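Local coordinates for periplasmic binding protein/LacI transcriptional regulator (Clostridium phytofermentans, PDB 3BRS) that probably binds a sugar outside the cell and delivers it to a membrane transporter, as periplasmic-type binding proteins do, at residues A[5-17]-A[61-74]. Residues are numbered along the deposited sequence; the frame is centred on the assembly and turned at random.
Sequences QYYMICIPKVLDD and AIKRKPDVILLAAA
Asp67 OD2 accepts a hydrogen bond from Tyr7 N at 3.0 Å, with an N-H...O angle of 168°. The donor lies on the anti side, somewhat out of the carboxylate plane. Val68 N adds a weak bond to Tyr7 O. Tyr7 has CG anti to its backbone N (chi1 177°), which lays the ring over Pro66, with Pro66 CB 4.2 Å from the ring centroid in a CH-pi contact. Tyr7 OH lies 3.2 Å from Arg64 CD, and ring and guanidinium are nearly coplanar. Glu41 OE1 hydrogen-bonds Tyr7 OH and forms a salt bridge with Arg64 NH1.

Beyond this, strands 7-11 and 68-71 run parallel. Ile9 N donates a hydrogen bond to Val68 O, Leu70 N to Ile9 O, Ile11 N to Leu70 O and Ala72 N to Ile11 O. On one face Met8 lies alongside Val68, and helix 246-262 packs there through Ala257 on Met8 and Leu261 on Val68. On the other, Ile11 CD1 reaches Ala61 CB at 3.8 Å, and Ile9 CD1 packs on Arg64 CB and Pro66. The end of helix 51-63 and the loop after it pack on this face and lead into strand 68-71, beside strand 7-11 in the Rossmann-like parallel sheet of a periplasmic binding protein lobe.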
loop_
_atom_site.group_PDB
_atom_site.type_symbol
_atom_site.label_atom_id
_atom_site.label_comp_id
_atom_site.label_asym_id
_atom_site.label_seq_id
_atom_site.Cartn_x
_atom_site.Cartn_y
_atom_site.Cartn_z
ATOM N N GLN A 5 -9.781 -8.442 -29.193
ATOM C CA GLN A 5 -9.717 -8.299 -27.701
ATOM C C GLN A 5 -8.545 -7.441 -27.283
ATOM O O GLN A 5 -7.414 -7.604 -27.792
ATOM C CB GLN A 5 -9.522 -9.642 -27.034
ATOM C CG GLN A 5 -10.769 -10.293 -26.461
ATOM C CD GLN A 5 -10.362 -11.426 -25.507
ATOM O OE1 GLN A 5 -11.199 -12.056 -24.841
ATOM N NE2 GLN A 5 -9.047 -11.673 -25.432
ATOM N N TYR A 6 -8.819 -6.548 -26.334
ATOM C CA TYR A 6 -7.788 -5.756 -25.681
ATOM C C TYR A 6 -6.864 -6.612 -24.833
ATOM O O TYR A 6 -7.335 -7.504 -24.114
ATOM C CB TYR A 6 -8.477 -4.702 -24.857
ATOM C CG TYR A 6 -9.133 -3.605 -25.709
ATOM C CD1 TYR A 6 -10.503 -3.353 -25.613
ATOM C CD2 TYR A 6 -8.371 -2.816 -26.599
ATOM C CE1 TYR A 6 -11.123 -2.362 -26.387
ATOM C CE2 TYR A 6 -8.994 -1.804 -27.392
ATOM C CZ TYR A 6 -10.364 -1.588 -27.257
ATOM O OH TYR A 6 -10.995 -0.589 -27.986
ATOM N N TYR A 7 -5.548 -6.337 -24.945
ATOM C CA TYR A 7 -4.509 -7.029 -24.172
ATOM C C TYR A 7 -3.877 -6.039 -23.128
ATOM O O TYR A 7 -3.264 -5.032 -23.496
ATOM C CB TYR A 7 -3.480 -7.695 -25.120
ATOM C CG TYR A 7 -2.290 -8.409 -24.530
ATOM C CD1 TYR A 7 -1.018 -8.373 -25.241
ATOM C CD2 TYR A 7 -2.376 -9.114 -23.289
ATOM C CE1 TYR A 7 0.129 -8.953 -24.722
ATOM C CE2 TYR A 7 -1.220 -9.747 -22.732
ATOM C CZ TYR A 7 0.038 -9.658 -23.474
ATOM O OH TYR A 7 1.175 -10.270 -22.985
ATOM N N MET A 8 -4.057 -6.370 -21.847
ATOM C CA MET A 8 -3.633 -5.552 -20.688
ATOM C C MET A 8 -2.683 -6.360 -19.806
ATOM O O MET A 8 -2.852 -7.547 -19.619
ATOM C CB MET A 8 -4.828 -5.121 -19.827
ATOM C CG MET A 8 -5.941 -4.283 -20.536
ATOM S SD MET A 8 -6.923 -3.222 -19.387
ATOM C CE MET A 8 -8.037 -2.572 -20.610
ATOM N N ILE A 9 -1.614 -5.748 -19.317
ATOM C CA ILE A 9 -0.729 -6.538 -18.415
ATOM C C ILE A 9 -0.692 -5.814 -17.103
ATOM O O ILE A 9 -0.388 -4.622 -17.084
ATOM C CB ILE A 9 0.694 -6.663 -19.018
ATOM C CG1 ILE A 9 0.669 -7.579 -20.258
ATOM C CG2 ILE A 9 1.733 -7.198 -17.906
ATOM C CD1 ILE A 9 2.129 -7.572 -21.040
ATOM N N CYS A 10 -1.042 -6.517 -16.018
ATOM C CA CYS A 10 -1.014 -5.917 -14.667
ATOM C C CYS A 10 0.308 -6.223 -13.949
ATOM O O CYS A 10 0.744 -7.405 -13.947
ATOM C CB CYS A 10 -2.210 -6.470 -13.838
ATOM S SG CYS A 10 -2.119 -5.698 -12.207
ATOM N N ILE A 11 0.948 -5.219 -13.349
ATOM C CA ILE A 11 2.258 -5.426 -12.703
ATOM C C ILE A 11 2.144 -4.957 -11.310
ATOM O O ILE A 11 2.396 -3.794 -11.049
ATOM C CB ILE A 11 3.438 -4.721 -13.407
ATOM C CG1 ILE A 11 3.430 -5.009 -14.923
ATOM C CG2 ILE A 11 4.794 -4.994 -12.706
ATOM C CD1 ILE A 11 4.581 -4.261 -15.707
ATOM N N PRO A 12 1.651 -5.818 -10.416
ATOM C CA PRO A 12 1.590 -5.409 -8.990
ATOM C C PRO A 12 3.003 -5.291 -8.374
ATOM O O PRO A 12 3.998 -5.497 -9.064
ATOM C CB PRO A 12 0.788 -6.499 -8.323
ATOM C CG PRO A 12 0.245 -7.421 -9.459
ATOM C CD PRO A 12 1.159 -7.182 -10.639
ATOM N N LYS A 13 3.124 -4.860 -7.118
ATOM C CA LYS A 13 4.442 -4.785 -6.488
ATOM C C LYS A 13 4.894 -6.186 -6.145
ATOM O O LYS A 13 6.116 -6.435 -6.203
ATOM C CB LYS A 13 4.365 -4.020 -5.182
ATOM C CG LYS A 13 4.073 -2.507 -5.387
ATOM C CD LYS A 13 4.175 -1.882 -4.014
ATOM C CE LYS A 13 4.053 -0.369 -4.043
ATOM N NZ LYS A 13 3.562 0.079 -2.677
ATOM N N VAL A 14 3.926 -7.049 -5.751
ATOM C CA VAL A 14 4.077 -8.510 -5.603
ATOM C C VAL A 14 2.767 -9.246 -5.907
ATOM O O VAL A 14 1.690 -8.682 -5.760
ATOM C CB VAL A 14 4.362 -9.035 -4.109
ATOM C CG1 VAL A 14 5.750 -8.688 -3.583
ATOM C CG2 VAL A 14 3.281 -8.542 -3.196
ATOM N N LEU A 15 2.885 -10.534 -6.211
ATOM C CA LEU A 15 1.746 -11.455 -6.210
ATOM C C LEU A 15 1.921 -12.419 -5.043
ATOM O O LEU A 15 2.337 -13.522 -5.251
ATOM C CB LEU A 15 1.698 -12.244 -7.538
ATOM C CG LEU A 15 1.184 -11.490 -8.779
ATOM C CD1 LEU A 15 2.018 -11.864 -9.960
ATOM C CD2 LEU A 15 -0.300 -11.798 -9.007
ATOM N N ASP A 16 1.632 -11.987 -3.822
ATOM C CA ASP A 16 1.986 -12.743 -2.638
ATOM C C ASP A 16 0.826 -13.664 -2.346
ATOM O O ASP A 16 0.979 -14.873 -2.438
ATOM C CB ASP A 16 2.283 -11.815 -1.438
ATOM C CG ASP A 16 2.641 -12.586 -0.134
ATOM O OD1 ASP A 16 3.270 -12.019 0.798
ATOM O OD2 ASP A 16 2.280 -13.767 -0.039
ATOM N N ASP A 17 -0.333 -13.120 -1.999
ATOM C CA ASP A 17 -1.498 -13.973 -1.795
ATOM C C ASP A 17 -1.599 -14.745 -0.457
ATOM O O ASP A 17 -2.583 -15.394 -0.200
ATOM C CB ASP A 17 -1.809 -14.810 -3.060
ATOM C CG ASP A 17 -1.686 -16.306 -2.862
ATOM O OD1 ASP A 17 -0.698 -16.785 -2.260
ATOM O OD2 ASP A 17 -2.594 -17.011 -3.365
ATOM N N ALA A 61 7.205 -6.451 -20.292
ATOM C CA ALA A 61 5.772 -6.127 -20.522
ATOM C C ALA A 61 5.622 -5.382 -21.861
ATOM O O ALA A 61 4.857 -5.750 -22.734
ATOM C CB ALA A 61 5.195 -5.209 -19.319
ATOM N N ILE A 62 6.452 -4.359 -22.023
ATOM C CA ILE A 62 6.503 -3.532 -23.222
ATOM C C ILE A 62 6.781 -4.364 -24.473
ATOM O O ILE A 62 6.114 -4.157 -25.465
ATOM C CB ILE A 62 7.583 -2.455 -23.124
ATOM C CG1 ILE A 62 7.232 -1.413 -22.028
ATOM C CG2 ILE A 62 7.854 -1.781 -24.547
ATOM C CD1 ILE A 62 8.447 -0.623 -21.621
ATOM N N LYS A 63 7.746 -5.281 -24.421
ATOM C CA LYS A 63 7.967 -6.212 -25.551
ATOM C C LYS A 63 6.857 -7.213 -25.827
ATOM O O LYS A 63 6.796 -7.777 -26.917
ATOM C CB LYS A 63 9.274 -6.983 -25.395
ATOM C CG LYS A 63 10.509 -6.137 -25.103
ATOM C CD LYS A 63 11.087 -5.511 -26.351
ATOM C CE LYS A 63 12.603 -5.180 -26.163
ATOM N NZ LYS A 63 13.355 -4.776 -27.437
ATOM N N ARG A 64 5.942 -7.429 -24.892
ATOM C CA ARG A 64 4.737 -8.213 -25.230
ATOM C C ARG A 64 3.682 -7.444 -26.020
ATOM O O ARG A 64 2.725 -8.023 -26.461
ATOM C CB ARG A 64 4.107 -8.831 -24.013
ATOM C CG ARG A 64 5.002 -9.891 -23.376
ATOM C CD ARG A 64 4.256 -10.658 -22.277
ATOM N NE ARG A 64 5.226 -11.358 -21.393
ATOM C CZ ARG A 64 4.842 -12.135 -20.399
ATOM N NH1 ARG A 64 3.513 -12.296 -20.166
ATOM N NH2 ARG A 64 5.779 -12.726 -19.644
ATOM N N LYS A 65 3.847 -6.125 -26.222
ATOM C CA LYS A 65 2.896 -5.282 -27.073
ATOM C C LYS A 65 1.431 -5.417 -26.544
ATOM O O LYS A 65 0.478 -5.690 -27.239
ATOM C CB LYS A 65 3.083 -5.519 -28.587
ATOM C CG LYS A 65 4.603 -5.279 -29.015
ATOM C CD LYS A 65 4.867 -5.169 -30.475
ATOM C CE LYS A 65 6.233 -4.436 -30.779
ATOM N NZ LYS A 65 7.453 -4.937 -30.033
ATOM N N PRO A 66 1.263 -5.160 -25.272
ATOM C CA PRO A 66 -0.123 -5.003 -24.715
ATOM C C PRO A 66 -0.698 -3.599 -25.116
ATOM O O PRO A 66 0.045 -2.714 -25.647
ATOM C CB PRO A 66 0.120 -5.067 -23.243
ATOM C CG PRO A 66 1.583 -4.265 -23.170
ATOM C CD PRO A 66 2.346 -4.834 -24.324
ATOM N N ASP A 67 -1.991 -3.393 -24.916
ATOM C CA ASP A 67 -2.607 -2.111 -25.153
ATOM C C ASP A 67 -2.418 -1.206 -23.923
ATOM O O ASP A 67 -2.351 0.032 -24.024
ATOM C CB ASP A 67 -4.095 -2.369 -25.383
ATOM C CG ASP A 67 -4.378 -3.000 -26.740
ATOM O OD1 ASP A 67 -3.867 -2.483 -27.771
ATOM O OD2 ASP A 67 -5.063 -4.031 -26.739
ATOM N N VAL A 68 -2.292 -1.833 -22.756
ATOM C CA VAL A 68 -2.301 -1.130 -21.455
ATOM C C VAL A 68 -1.376 -1.837 -20.512
ATOM O O VAL A 68 -1.335 -3.062 -20.507
ATOM C CB VAL A 68 -3.712 -1.163 -20.767
ATOM C CG1 VAL A 68 -3.661 -0.450 -19.384
ATOM C CG2 VAL A 68 -4.818 -0.538 -21.662
ATOM N N ILE A 69 -0.647 -1.101 -19.693
ATOM C CA ILE A 69 0.037 -1.765 -18.582
ATOM C C ILE A 69 -0.509 -1.112 -17.328
ATOM O O ILE A 69 -0.577 0.133 -17.268
ATOM C CB ILE A 69 1.539 -1.479 -18.685
ATOM C CG1 ILE A 69 2.238 -2.506 -19.600
ATOM C CG2 ILE A 69 2.200 -1.310 -17.266
ATOM C CD1 ILE A 69 3.669 -1.950 -20.137
ATOM N N LEU A 70 -0.939 -1.902 -16.336
ATOM C CA LEU A 70 -1.335 -1.327 -15.034
ATOM C C LEU A 70 -0.182 -1.536 -14.053
ATOM O O LEU A 70 0.289 -2.658 -13.936
ATOM C CB LEU A 70 -2.586 -2.013 -14.442
ATOM C CG LEU A 70 -3.806 -1.985 -15.344
ATOM C CD1 LEU A 70 -3.711 -3.058 -16.407
ATOM C CD2 LEU A 70 -4.907 -2.273 -14.428
ATOM N N LEU A 71 0.226 -0.521 -13.281
ATOM C CA LEU A 71 1.496 -0.665 -12.662
ATOM C C LEU A 71 1.379 -0.146 -11.289
ATOM O O LEU A 71 0.895 0.981 -11.133
ATOM C CB LEU A 71 2.563 0.124 -13.457
ATOM C CG LEU A 71 3.914 0.302 -12.782
ATOM C CD1 LEU A 71 4.626 -1.063 -12.501
ATOM C CD2 LEU A 71 4.773 1.244 -13.662
ATOM N N ALA A 72 1.815 -0.943 -10.297
ATOM C CA ALA A 72 1.939 -0.430 -8.897
ATOM C C ALA A 72 3.437 -0.213 -8.749
ATOM O O ALA A 72 4.208 -1.158 -8.859
ATOM C CB ALA A 72 1.352 -1.388 -7.875
ATOM N N ALA A 73 3.854 1.069 -8.679
ATOM C CA ALA A 73 5.282 1.401 -8.861
ATOM C C ALA A 73 6.008 1.008 -7.596
ATOM O O ALA A 73 5.769 1.546 -6.482
ATOM C CB ALA A 73 5.423 2.878 -9.111
ATOM N N ALA A 74 7.017 0.176 -7.727
ATOM C CA ALA A 74 7.784 -0.206 -6.509
ATOM C C ALA A 74 8.499 0.983 -5.840
ATOM O O ALA A 74 8.684 1.017 -4.643
ATOM C CB ALA A 74 8.761 -1.361 -6.795
#